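Local coordinates for protein CrmK (Actinoalloteichus sp. WH1-2216-6, PDB 5I1V) that is a flavoenzyme with covalently bound FAD that takes part in shunt product recycling in caerulomycin biosynthesis, probably acting as an oxygen-dependent oxidase, at residues Tyr115-Pro120 against Glu214-Pro219; Leu145-Asp150 against Gly382-Val387; His272-His277 against His369-Ala374. All coordinates share one frame; numbering follows the deposited sequence.

Contact 1: Tyr115-Pro120 against Glu214-Pro219; sequences YGVTFP and EALPRP
The contact belongs to the FAD-binding part of the fold, where the loop leaving helix 104-115 meets the proline-rich loop that follows helix 212-215. G116 ends the helix with a positive phi, and the chain then runs extended through V117, T118 and F119. The touching parts of the two segments point 84° apart, so they cross and do not pair like strands. T118 N donates to P217 O at 2.9 Å, with an angle of 157° at the hydrogen. The donor sits nearly on the C=O axis of P217, at a C=O...N angle of 177°. V117 CA makes a CA-H...O contact of 3.3 Å to P217 O, so this one carbonyl meets two neighbouring residues.

The side chains pack beside this bond. V117 CG2, placed between its own backbone N and carbonyl carbon, meets L216 CB at 3.8 Å. The two side chains cross at about a right angle. V117 CG1 lies against L216 O at 3.5 Å. T118 CG2 reaches P219 CB at 3.8 Å, and these two side chains cross obliquely. F96 of strand 95-99 covers V117 and L216, while L111 of helix 104-115 touches L216 and F119.

R218 takes part through its aliphatic stem. Its CG lies 3.5 Å from G116 O. The guanidinium end is bound to E214, R218 NH2 forming a salt bridge of 2.9 Å with E214 OE2. That bridge ties the 214-219 segment to itself. Most of the contact is buried, with side-chain and ring carbons lying on backbone carbonyls of the other segment. P217 and P219 offer no N-H, so the backbone of P217 can join only as an acceptor, and the hydrogen comes from T118 N.

Contact 2: Leu145-Asp150 against Gly382-Val387; sequences LGLTVD and GRVNTV
L147 overlaps V384: L147 CD2 lies 3.7 Å from V384 CG2, and the two side chains cross obliquely. V384 CG2 also faces G146 CA. R383 lies next along the interface. Its CG, anti to the backbone N (chi1 -176°), packs against the L145-G146 peptide, 3.5 Å from G146 N. Bends at chi2 and chi3 then carry the guanidinium away, and T386 CB sits above one of its faces.

D150 reaches V387 tip to tip, with D150 OD1 3.9 Å from V387 CG1. This is a methyl against a carboxylate whose polar partners lie elsewhere. D150 OD2 accepts L147 N at 2.9 Å in a nearly straight bond (173° at the hydrogen), met from above the carboxylate plane. D150 OD1 forms a salt bridge with R396, which also bonds V384 O and so ties the two loops together. An alanine in place of D150 would lose the bonds to L147 N and to R396, and would probably loosen the turn as well as its tie to the 382-387 loop. G146 has a positive phi, and a CB there would run into D150 OD2.

D150 N bonds back to L147 O, so the turn is closed by a side-chain and a backbone bond. L147 also touches Y138, an FAD-binding residue. The contact joins the FAD-binding domain to the loop between strands 374-379 and 400-408 of the large antiparallel sheet, an interdomain seam as in the two-domain flavin oxidases of the berberine bridge type.

Contact 3: His272-His277 against His369-Ala374; sequences HRSAGH and HCPSAA
H272, S274 and P371 bury the most surface here, in two loops at the ends of neighbouring strands of the large antiparallel sheet. H272 N donates to A373 O at 2.8 Å, nearly straight at 170°, with the donor lying above the carbonyl plane. H272 CB rests against A373 CB, 4.0 Å away. H272 CG is anti to the backbone N, and this places ND1 beside S274 OG. H272 ND1 and S274 OG share a hydrogen bond of 2.9 Å in which either could be the donor. H272 NE2 bonds R365 O, so both ring nitrogens are engaged, and Y368 meets the ring edge-to-face.

S274 OG stands between its own backbone N and carbonyl carbon. There it accepts C370 N at 3.0 Å, so two hydrogen bonds hold this oxygen. It also lies over one face of the H369 ring, and S274 CB approaches H369 CD2 at 3.7 Å.

P371 opens the bend of the type I turn from C370 to A373. Its CB packs on A275, 3.8 Å from A275 CA, and A275 CB lies 3.4 Å from P371 O. The chemistry is thus a chain of hydrogen bonds: backbone N of C370, hydroxyl of S274, imidazole of H272, carbonyl of R365. The two engaged ring nitrogens are likely to fix the rotation of the H272 imidazole.

How the contacts relate
Contacts 1 and 2 are neighbours, with centres 14 Å apart, and their segments alternate along the chain. They touch directly: P120 CG lies 3.1 Å from G146 O, and F119 CE2 packs on T148 CG2 at 3.6 Å. Both lie near the flavin without reaching it. The side chain of L147 is about 7 Å from the bound FAD, and that of F119 about 9 Å. Contact 3 stands apart, its centre about 37 Å from that of contact 1 and 33 Å from that of contact 2. It is nested in the chain loop closed by contact 2, and the side chain of A374 is about 13 Å from the FAD.

Contact 1: Tyr115-Pro120 against Glu214-Pro219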
ATOM      1  N   TYR A 115       9.963  10.911 -14.486  1.00 20.79           N
ATOM      2  CA  TYR A 115      10.707  12.159 -14.657  1.00 21.30           C
ATOM      3  C   TYR A 115      11.925  12.321 -13.798  1.00 21.68           C
ATOM      4  O   TYR A 115      12.753  13.218 -14.066  1.00 22.05           O
ATOM      5  CB  TYR A 115       9.777  13.345 -14.452  1.00 22.68           C
ATOM      6  CG  TYR A 115       8.415  13.267 -15.150  1.00 22.71           C
ATOM      7  CD1 TYR A 115       8.272  13.597 -16.479  1.00 25.31           C
ATOM      8  CD2 TYR A 115       7.282  12.859 -14.453  1.00 23.98           C
ATOM      9  CE1 TYR A 115       7.025  13.562 -17.121  1.00 28.25           C
ATOM     10  CE2 TYR A 115       6.022  12.824 -15.071  1.00 29.11           C
ATOM     11  CZ  TYR A 115       5.912  13.153 -16.416  1.00 30.55           C
ATOM     12  OH  TYR A 115       4.662  13.126 -17.024  1.00 38.19           O
ATOM     13  N   GLY A 116      12.022  11.510 -12.751  1.00 20.56           N
ATOM     14  CA  GLY A 116      13.159  11.548 -11.880  1.00 21.13           C
ATOM     15  C   GLY A 116      13.082  12.631 -10.816  1.00 23.25           C
ATOM     16  O   GLY A 116      14.094  12.961 -10.189  1.00 21.54           O
ATOM     17  N   VAL A 117      11.887  13.165 -10.590  1.00 20.71           N
ATOM     18  CA  VAL A 117      11.696  14.291  -9.660  1.00 19.24           C
ATOM     19  C   VAL A 117      10.805  13.871  -8.457  1.00 19.81           C
ATOM     20  O   VAL A 117      10.190  12.798  -8.439  1.00 17.72           O
ATOM     21  CB  VAL A 117      11.119  15.538 -10.432  1.00 19.22           C
ATOM     22  CG1 VAL A 117      11.890  15.822 -11.684  1.00 18.77           C
ATOM     23  CG2 VAL A 117       9.674  15.378 -10.862  1.00 20.52           C
ATOM     24  N   THR A 118      10.724  14.728  -7.448  1.00 19.69           N
ATOM     25  CA  THR A 118       9.846  14.538  -6.374  1.00 21.50           C
ATOM     26  C   THR A 118       9.446  15.915  -5.772  1.00 22.76           C
ATOM     27  O   THR A 118      10.003  16.923  -6.152  1.00 20.15           O
ATOM     28  CB  THR A 118      10.497  13.644  -5.326  1.00 21.55           C
ATOM     29  OG1 THR A 118       9.480  13.090  -4.488  1.00 24.10           O
ATOM     30  CG2 THR A 118      11.464  14.384  -4.494  1.00 22.16           C
ATOM     31  N   PHE A 119       8.520  15.916  -4.813  1.00 25.60           N
ATOM     32  CA  PHE A 119       8.336  17.084  -3.929  1.00 26.28           C
ATOM     33  C   PHE A 119       8.207  16.582  -2.484  1.00 24.56           C
ATOM     34  O   PHE A 119       7.912  15.423  -2.261  1.00 24.37           O
ATOM     35  CB  PHE A 119       7.135  17.891  -4.354  1.00 29.55           C
ATOM     36  CG  PHE A 119       5.851  17.170  -4.145  1.00 34.44           C
ATOM     37  CD1 PHE A 119       5.451  16.206  -5.025  1.00 38.87           C
ATOM     38  CD2 PHE A 119       5.051  17.442  -3.064  1.00 40.29           C
ATOM     39  CE1 PHE A 119       4.265  15.526  -4.826  1.00 42.78           C
ATOM     40  CE2 PHE A 119       3.852  16.767  -2.860  1.00 42.48           C
ATOM     41  CZ  PHE A 119       3.468  15.802  -3.734  1.00 40.75           C
ATOM     42  N   PRO A 120       8.470  17.452  -1.492  1.00 24.60           N
ATOM     43  CA  PRO A 120       8.565  16.982  -0.105  1.00 25.16           C
ATOM     44  C   PRO A 120       7.221  16.851   0.601  1.00 28.72           C
ATOM     45  O   PRO A 120       6.839  17.732   1.358  1.00 36.27           O
ATOM     46  CB  PRO A 120       9.408  18.064   0.542  1.00 25.51           C
ATOM     47  CG  PRO A 120       9.063  19.296  -0.221  1.00 25.01           C
ATOM     48  CD  PRO A 120       8.918  18.842  -1.638  1.00 25.65           C
ATOM     49  N   GLU A 214      13.263  19.127 -15.057  1.00 22.93           N
ATOM     50  CA  GLU A 214      13.760  20.286 -14.327  1.00 26.98           C
ATOM     51  C   GLU A 214      12.696  21.026 -13.521  1.00 24.99           C
ATOM     52  O   GLU A 214      13.033  21.949 -12.775  1.00 25.73           O
ATOM     53  CB  GLU A 214      14.398  21.267 -15.303  1.00 30.70           C
ATOM     54  CG  GLU A 214      15.831  20.911 -15.654  1.00 35.52           C
ATOM     55  CD  GLU A 214      15.898  19.827 -16.692  1.00 43.40           C
ATOM     56  OE1 GLU A 214      15.233  19.994 -17.738  1.00 46.69           O
ATOM     57  OE2 GLU A 214      16.613  18.817 -16.459  1.00 53.50           O
ATOM     58  N   ALA A 215      11.426  20.650 -13.682  1.00 21.51           N
ATOM     59  CA  ALA A 215      10.343  21.428 -13.115  1.00 20.96           C
ATOM     60  C   ALA A 215      10.144  21.173 -11.619  1.00 20.51           C
ATOM     61  O   ALA A 215       9.570  22.005 -10.931  1.00 21.56           O
ATOM     62  CB  ALA A 215       9.066  21.205 -13.893  1.00 20.90           C
ATOM     63  N   LEU A 216      10.699  20.090 -11.097  1.00 19.49           N
ATOM     64  CA  LEU A 216      10.705  19.811  -9.648  1.00 18.87           C
ATOM     65  C   LEU A 216      12.056  19.261  -9.258  1.00 21.75           C
ATOM     66  O   LEU A 216      12.794  18.775 -10.122  1.00 22.91           O
ATOM     67  CB  LEU A 216       9.601  18.797  -9.287  1.00 17.65           C
ATOM     68  CG  LEU A 216       8.139  19.251  -9.075  1.00 16.40           C
ATOM     69  CD1 LEU A 216       7.190  18.100  -8.869  1.00 17.54           C
ATOM     70  CD2 LEU A 216       7.967  20.287  -7.979  1.00 17.17           C
ATOM     71  N   PRO A 217      12.402  19.310  -7.964  1.00 22.88           N
ATOM     72  CA  PRO A 217      13.738  18.851  -7.569  1.00 23.55           C
ATOM     73  C   PRO A 217      13.952  17.354  -7.728  1.00 24.99           C
ATOM     74  O   PRO A 217      12.996  16.574  -7.692  1.00 22.11           O
ATOM     75  CB  PRO A 217      13.853  19.232  -6.089  1.00 24.76           C
ATOM     76  CG  PRO A 217      12.567  19.857  -5.680  1.00 24.19           C
ATOM     77  CD  PRO A 217      11.650  19.936  -6.870  1.00 23.28           C
ATOM     78  N   ARG A 218      15.217  16.969  -7.955  1.00 25.06           N
ATOM     79  CA  ARG A 218      15.611  15.579  -8.015  1.00 26.38           C
ATOM     80  C   ARG A 218      15.996  15.198  -6.624  1.00 25.02           C
ATOM     81  O   ARG A 218      16.852  15.851  -6.068  1.00 26.12           O
ATOM     82  CB  ARG A 218      16.847  15.416  -8.906  1.00 29.75           C
ATOM     83  CG  ARG A 218      16.549  15.501 -10.379  1.00 35.11           C
ATOM     84  CD  ARG A 218      17.793  15.160 -11.180  1.00 42.77           C
ATOM     85  NE  ARG A 218      17.883  16.087 -12.298  1.00 50.57           N
ATOM     86  CZ  ARG A 218      17.226  15.951 -13.444  1.00 55.97           C
ATOM     87  NH1 ARG A 218      16.425  14.905 -13.635  1.00 61.18           N
ATOM     88  NH2 ARG A 218      17.362  16.874 -14.401  1.00 57.04           N
ATOM     89  N   PRO A 219      15.411  14.134  -6.056  1.00 23.99           N
ATOM     90  CA  PRO A 219      15.903  13.794  -4.699  1.00 23.38           C
ATOM     91  C   PRO A 219      17.327  13.222  -4.754  1.00 25.89           C
ATOM     92  O   PRO A 219      17.822  12.921  -5.847  1.00 23.97           O
ATOM     93  CB  PRO A 219      14.924  12.735  -4.250  1.00 22.75           C
ATOM     94  CG  PRO A 219      14.532  12.021  -5.531  1.00 23.66           C
ATOM     95  CD  PRO A 219      14.548  13.084  -6.604  1.00 23.25           C
TER

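Contact 2: Leu145-Asp150 against Gly382-Val387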
ATOM      1  N   LEU A 145      14.304  20.190   1.152  1.00 20.67           N
ATOM      2  CA  LEU A 145      13.466  20.747   0.054  1.00 21.22           C
ATOM      3  C   LEU A 145      12.346  21.713   0.451  1.00 20.21           C
ATOM      4  O   LEU A 145      11.755  22.372  -0.418  1.00 22.36           O
ATOM      5  CB  LEU A 145      12.817  19.592  -0.723  1.00 21.31           C
ATOM      6  CG  LEU A 145      13.798  18.635  -1.413  1.00 25.45           C
ATOM      7  CD1 LEU A 145      13.069  17.552  -2.230  1.00 25.82           C
ATOM      8  CD2 LEU A 145      14.762  19.412  -2.295  1.00 26.33           C
ATOM      9  N   GLY A 146      12.038  21.785   1.737  1.00 19.11           N
ATOM     10  CA  GLY A 146      10.943  22.573   2.208  1.00 18.34           C
ATOM     11  C   GLY A 146       9.613  21.828   2.334  1.00 19.98           C
ATOM     12  O   GLY A 146       9.579  20.600   2.517  1.00 18.64           O
ATOM     13  N   LEU A 147       8.523  22.582   2.208  1.00 19.94           N
ATOM     14  CA  LEU A 147       7.174  22.041   2.305  1.00 17.92           C
ATOM     15  C   LEU A 147       6.581  21.857   0.940  1.00 17.62           C
ATOM     16  O   LEU A 147       7.004  22.501  -0.028  1.00 19.36           O
ATOM     17  CB  LEU A 147       6.294  22.977   3.112  1.00 17.58           C
ATOM     18  CG  LEU A 147       6.819  23.275   4.497  1.00 18.18           C
ATOM     19  CD1 LEU A 147       5.898  24.235   5.222  1.00 19.89           C
ATOM     20  CD2 LEU A 147       6.966  22.024   5.343  1.00 17.87           C
ATOM     21  N   THR A 148       5.541  21.031   0.861  1.00 17.36           N
ATOM     22  CA  THR A 148       4.818  20.877  -0.383  1.00 19.04           C
ATOM     23  C   THR A 148       4.362  22.226  -0.926  1.00 17.83           C
ATOM     24  O   THR A 148       4.436  22.489  -2.124  1.00 18.40           O
ATOM     25  CB  THR A 148       3.576  20.005  -0.220  1.00 22.25           C
ATOM     26  OG1 THR A 148       2.748  20.541   0.832  1.00 28.17           O
ATOM     27  CG2 THR A 148       3.922  18.663   0.192  1.00 22.33           C
ATOM     28  N   VAL A 149       3.884  23.088  -0.058  1.00 17.25           N
ATOM     29  CA  VAL A 149       3.360  24.367  -0.504  1.00 19.11           C
ATOM     30  C   VAL A 149       4.446  25.318  -1.046  1.00 19.16           C
ATOM     31  O   VAL A 149       4.138  26.252  -1.790  1.00 19.61           O
ATOM     32  CB  VAL A 149       2.514  25.059   0.556  1.00 19.96           C
ATOM     33  CG1 VAL A 149       1.315  24.189   0.940  1.00 21.06           C
ATOM     34  CG2 VAL A 149       3.335  25.480   1.761  1.00 17.97           C
ATOM     35  N   ASP A 150       5.713  25.039  -0.783  1.00 18.84           N
ATOM     36  CA  ASP A 150       6.802  25.750  -1.472  1.00 20.73           C
ATOM     37  C   ASP A 150       6.930  25.478  -2.986  1.00 21.29           C
ATOM     38  O   ASP A 150       7.703  26.144  -3.654  1.00 22.46           O
ATOM     39  CB  ASP A 150       8.128  25.519  -0.739  1.00 21.52           C
ATOM     40  CG  ASP A 150       8.073  26.024   0.714  1.00 22.44           C
ATOM     41  OD1 ASP A 150       7.417  27.068   0.881  1.00 21.15           O
ATOM     42  OD2 ASP A 150       8.634  25.395   1.685  1.00 21.72           O
ATOM     43  N   GLY A 382      15.442  23.099   8.669  1.00 22.27           N
ATOM     44  CA  GLY A 382      16.207  23.232   7.439  1.00 21.04           C
ATOM     45  C   GLY A 382      15.562  24.204   6.456  1.00 21.28           C
ATOM     46  O   GLY A 382      15.244  25.338   6.792  1.00 21.89           O
ATOM     47  N   ARG A 383      15.391  23.733   5.234  1.00 22.79           N
ATOM     48  CA  ARG A 383      14.856  24.520   4.133  1.00 24.16           C
ATOM     49  C   ARG A 383      13.434  25.066   4.403  1.00 22.23           C
ATOM     50  O   ARG A 383      13.034  26.119   3.866  1.00 22.94           O
ATOM     51  CB  ARG A 383      14.924  23.648   2.889  1.00 27.99           C
ATOM     52  CG  ARG A 383      14.493  24.303   1.604  1.00 35.57           C
ATOM     53  CD  ARG A 383      15.440  25.386   1.166  1.00 42.47           C
ATOM     54  NE  ARG A 383      14.677  26.609   0.929  1.00 54.64           N
ATOM     55  CZ  ARG A 383      15.045  27.619   0.138  1.00 64.48           C
ATOM     56  NH1 ARG A 383      16.184  27.575  -0.559  1.00 71.72           N
ATOM     57  NH2 ARG A 383      14.248  28.687   0.037  1.00 66.29           N
ATOM     58  N   VAL A 384      12.701  24.433   5.306  1.00 20.17           N
ATOM     59  CA  VAL A 384      11.392  24.945   5.694  1.00 22.66           C
ATOM     60  C   VAL A 384      11.540  26.378   6.217  1.00 24.46           C
ATOM     61  O   VAL A 384      10.717  27.270   5.926  1.00 26.10           O
ATOM     62  CB  VAL A 384      10.752  24.048   6.757  1.00 21.47           C
ATOM     63  CG1 VAL A 384       9.502  24.698   7.367  1.00 21.73           C
ATOM     64  CG2 VAL A 384      10.468  22.664   6.222  1.00 22.36           C
ATOM     65  N   ASN A 385      12.631  26.637   6.925  1.00 27.05           N
ATOM     66  CA  ASN A 385      12.746  27.914   7.635  1.00 27.12           C
ATOM     67  C   ASN A 385      13.632  28.930   6.957  1.00 31.46           C
ATOM     68  O   ASN A 385      14.065  29.870   7.609  1.00 33.96           O
ATOM     69  CB  ASN A 385      13.215  27.681   9.078  1.00 28.64           C
ATOM     70  CG  ASN A 385      12.165  26.980   9.906  1.00 29.15           C
ATOM     71  OD1 ASN A 385      10.943  27.143   9.676  1.00 28.54           O
ATOM     72  ND2 ASN A 385      12.602  26.180  10.845  1.00 27.42           N
ATOM     73  N   THR A 386      13.873  28.785   5.657  1.00 28.72           N
ATOM     74  CA  THR A 386      14.683  29.766   4.923  1.00 33.58           C
ATOM     75  C   THR A 386      13.859  30.499   3.875  1.00 36.23           C
ATOM     76  O   THR A 386      14.394  31.275   3.084  1.00 37.74           O
ATOM     77  CB  THR A 386      15.899  29.099   4.236  1.00 34.61           C
ATOM     78  OG1 THR A 386      15.453  28.144   3.269  1.00 38.57           O
ATOM     79  CG2 THR A 386      16.791  28.422   5.258  1.00 36.55           C
ATOM     80  N   VAL A 387      12.560  30.229   3.845  1.00 37.42           N
ATOM     81  CA  VAL A 387      11.674  30.914   2.936  1.00 41.90           C
ATOM     82  C   VAL A 387      11.256  32.186   3.632  1.00 43.02           C
ATOM     83  O   VAL A 387      11.313  32.290   4.855  1.00 46.37           O
ATOM     84  CB  VAL A 387      10.397  30.109   2.595  1.00 40.63           C
ATOM     85  CG1 VAL A 387      10.737  28.778   1.976  1.00 39.36           C
ATOM     86  CG2 VAL A 387       9.545  29.885   3.826  1.00 42.02           C
TER

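Contact 3: His272-His277 against His369-Ala374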
ATOM      1  N   HIS A 272       4.394   3.333  24.024  1.00 30.32           N
ATOM      2  CA  HIS A 272       4.038   2.822  25.321  1.00 30.41           C
ATOM      3  C   HIS A 272       4.745   1.489  25.535  1.00 29.26           C
ATOM      4  O   HIS A 272       4.996   0.727  24.594  1.00 26.37           O
ATOM      5  CB  HIS A 272       2.519   2.646  25.452  1.00 31.14           C
ATOM      6  CG  HIS A 272       2.100   2.150  26.794  1.00 30.72           C
ATOM      7  ND1 HIS A 272       1.845   0.819  27.045  1.00 32.83           N
ATOM      8  CD2 HIS A 272       1.926   2.797  27.964  1.00 30.52           C
ATOM      9  CE1 HIS A 272       1.542   0.667  28.325  1.00 33.59           C
ATOM     10  NE2 HIS A 272       1.585   1.855  28.906  1.00 34.03           N
ATOM     11  N   ARG A 273       5.038   1.220  26.811  1.00 32.30           N
ATOM     12  CA  ARG A 273       5.766   0.031  27.232  0.50 31.55           C
ATOM     13  C   ARG A 273       5.247  -1.260  26.610  1.00 32.79           C
ATOM     14  O   ARG A 273       6.033  -2.143  26.247  1.00 30.39           O
ATOM     15  CB  ARG A 273       5.742  -0.074  28.775  0.50 33.10           C
ATOM     16  CG  ARG A 273       6.303  -1.379  29.341  0.50 33.75           C
ATOM     17  CD  ARG A 273       6.619  -1.303  30.838  0.50 35.13           C
ATOM     18  NE  ARG A 273       8.050  -1.460  31.127  0.50 35.58           N
ATOM     19  CZ  ARG A 273       8.765  -0.566  31.795  0.50 36.79           C
ATOM     20  NH1 ARG A 273       8.163   0.502  32.263  0.50 37.95           N
ATOM     21  NH2 ARG A 273      10.064  -0.736  32.009  0.50 40.57           N
ATOM     22  N   SER A 274       3.927  -1.389  26.514  1.00 33.85           N
ATOM     23  CA  SER A 274       3.321  -2.609  25.975  1.00 35.70           C
ATOM     24  C   SER A 274       3.758  -2.928  24.574  1.00 37.12           C
ATOM     25  O   SER A 274       3.568  -4.054  24.151  1.00 35.81           O
ATOM     26  CB  SER A 274       1.802  -2.539  25.998  1.00 36.56           C
ATOM     27  OG  SER A 274       1.334  -1.443  25.235  1.00 34.87           O
ATOM     28  N   ALA A 275       4.325  -1.953  23.833  1.00 38.07           N
ATOM     29  CA  ALA A 275       4.939  -2.262  22.542  1.00 34.87           C
ATOM     30  C   ALA A 275       6.252  -3.008  22.669  1.00 36.05           C
ATOM     31  O   ALA A 275       6.668  -3.658  21.720  1.00 34.13           O
ATOM     32  CB  ALA A 275       5.156  -0.989  21.712  1.00 36.58           C
ATOM     33  N   GLY A 276       6.942  -2.888  23.807  1.00 37.51           N
ATOM     34  CA  GLY A 276       8.203  -3.625  24.001  1.00 37.02           C
ATOM     35  C   GLY A 276       9.498  -2.916  23.620  1.00 38.90           C
ATOM     36  O   GLY A 276      10.564  -3.393  23.974  1.00 37.87           O
ATOM     37  N   HIS A 277       9.431  -1.769  22.929  1.00 33.68           N
ATOM     38  CA  HIS A 277      10.632  -1.049  22.543  1.00 34.04           C
ATOM     39  C   HIS A 277      10.345   0.424  22.176  1.00 30.84           C
ATOM     40  O   HIS A 277       9.199   0.788  21.965  1.00 31.50           O
ATOM     41  CB  HIS A 277      11.345  -1.794  21.411  1.00 36.47           C
ATOM     42  CG  HIS A 277      10.613  -1.767  20.113  1.00 39.89           C
ATOM     43  ND1 HIS A 277       9.331  -2.250  19.965  1.00 43.81           N
ATOM     44  CD2 HIS A 277      10.980  -1.294  18.898  1.00 41.84           C
ATOM     45  CE1 HIS A 277       8.933  -2.051  18.718  1.00 43.81           C
ATOM     46  NE2 HIS A 277       9.915  -1.471  18.054  1.00 41.18           N
ATOM     47  N   HIS A 369      -2.777  -0.822  28.239  1.00 43.82           N
ATOM     48  CA  HIS A 369      -2.160  -1.702  27.254  1.00 44.81           C
ATOM     49  C   HIS A 369      -2.569  -1.241  25.849  1.00 43.53           C
ATOM     50  O   HIS A 369      -3.750  -1.125  25.524  1.00 38.33           O
ATOM     51  CB  HIS A 369      -2.522  -3.167  27.502  1.00 48.82           C
ATOM     52  CG  HIS A 369      -2.042  -4.100  26.426  1.00 53.50           C
ATOM     53  ND1 HIS A 369      -2.677  -4.213  25.204  1.00 56.84           N
ATOM     54  CD2 HIS A 369      -0.991  -4.955  26.383  1.00 55.12           C
ATOM     55  CE1 HIS A 369      -2.037  -5.097  24.457  1.00 57.61           C
ATOM     56  NE2 HIS A 369      -1.007  -5.556  25.147  1.00 57.80           N
ATOM     57  N   CYS A 370      -1.576  -0.925  25.037  1.00 39.13           N
ATOM     58  CA  CYS A 370      -1.835  -0.596  23.657  1.00 37.33           C
ATOM     59  C   CYS A 370      -0.498  -0.411  22.975  1.00 33.80           C
ATOM     60  O   CYS A 370       0.158   0.627  23.125  1.00 32.59           O
ATOM     61  CB  CYS A 370      -2.722   0.641  23.558  1.00 35.75           C
ATOM     62  SG  CYS A 370      -3.038   1.216  21.873  1.00 41.58           S
ATOM     63  N   PRO A 371      -0.055  -1.447  22.266  1.00 34.27           N
ATOM     64  CA  PRO A 371       1.250  -1.400  21.641  1.00 33.43           C
ATOM     65  C   PRO A 371       1.300  -0.363  20.503  1.00 35.38           C
ATOM     66  O   PRO A 371       2.395   0.015  20.093  1.00 30.23           O
ATOM     67  CB  PRO A 371       1.437  -2.816  21.072  1.00 36.48           C
ATOM     68  CG  PRO A 371       0.373  -3.644  21.667  1.00 35.63           C
ATOM     69  CD  PRO A 371      -0.747  -2.719  22.026  1.00 36.09           C
ATOM     70  N   SER A 372       0.143   0.079  19.998  1.00 34.97           N
ATOM     71  CA  SER A 372       0.134   1.224  19.059  1.00 38.29           C
ATOM     72  C   SER A 372       0.234   2.613  19.667  1.00 35.96           C
ATOM     73  O   SER A 372       0.428   3.571  18.933  1.00 43.16           O
ATOM     74  CB  SER A 372      -1.090   1.185  18.183  1.00 37.74           C
ATOM     75  OG  SER A 372      -1.126  -0.080  17.611  1.00 36.94           O
ATOM     76  N   ALA A 373       0.121   2.750  20.981  1.00 31.55           N
ATOM     77  CA  ALA A 373       0.216   4.053  21.585  1.00 28.79           C
ATOM     78  C   ALA A 373       1.653   4.560  21.579  1.00 28.17           C
ATOM     79  O   ALA A 373       2.575   3.838  21.948  1.00 27.32           O
ATOM     80  CB  ALA A 373      -0.332   4.021  23.001  1.00 31.83           C
ATOM     81  N   ALA A 374       1.835   5.814  21.177  1.00 26.89           N
ATOM     82  CA  ALA A 374       3.170   6.403  21.031  1.00 26.40           C
ATOM     83  C   ALA A 374       3.141   7.919  20.992  1.00 27.29           C
ATOM     84  O   ALA A 374       2.127   8.535  20.637  1.00 27.61           O
ATOM     85  CB  ALA A 374       3.858   5.878  19.805  1.00 25.33           C
TER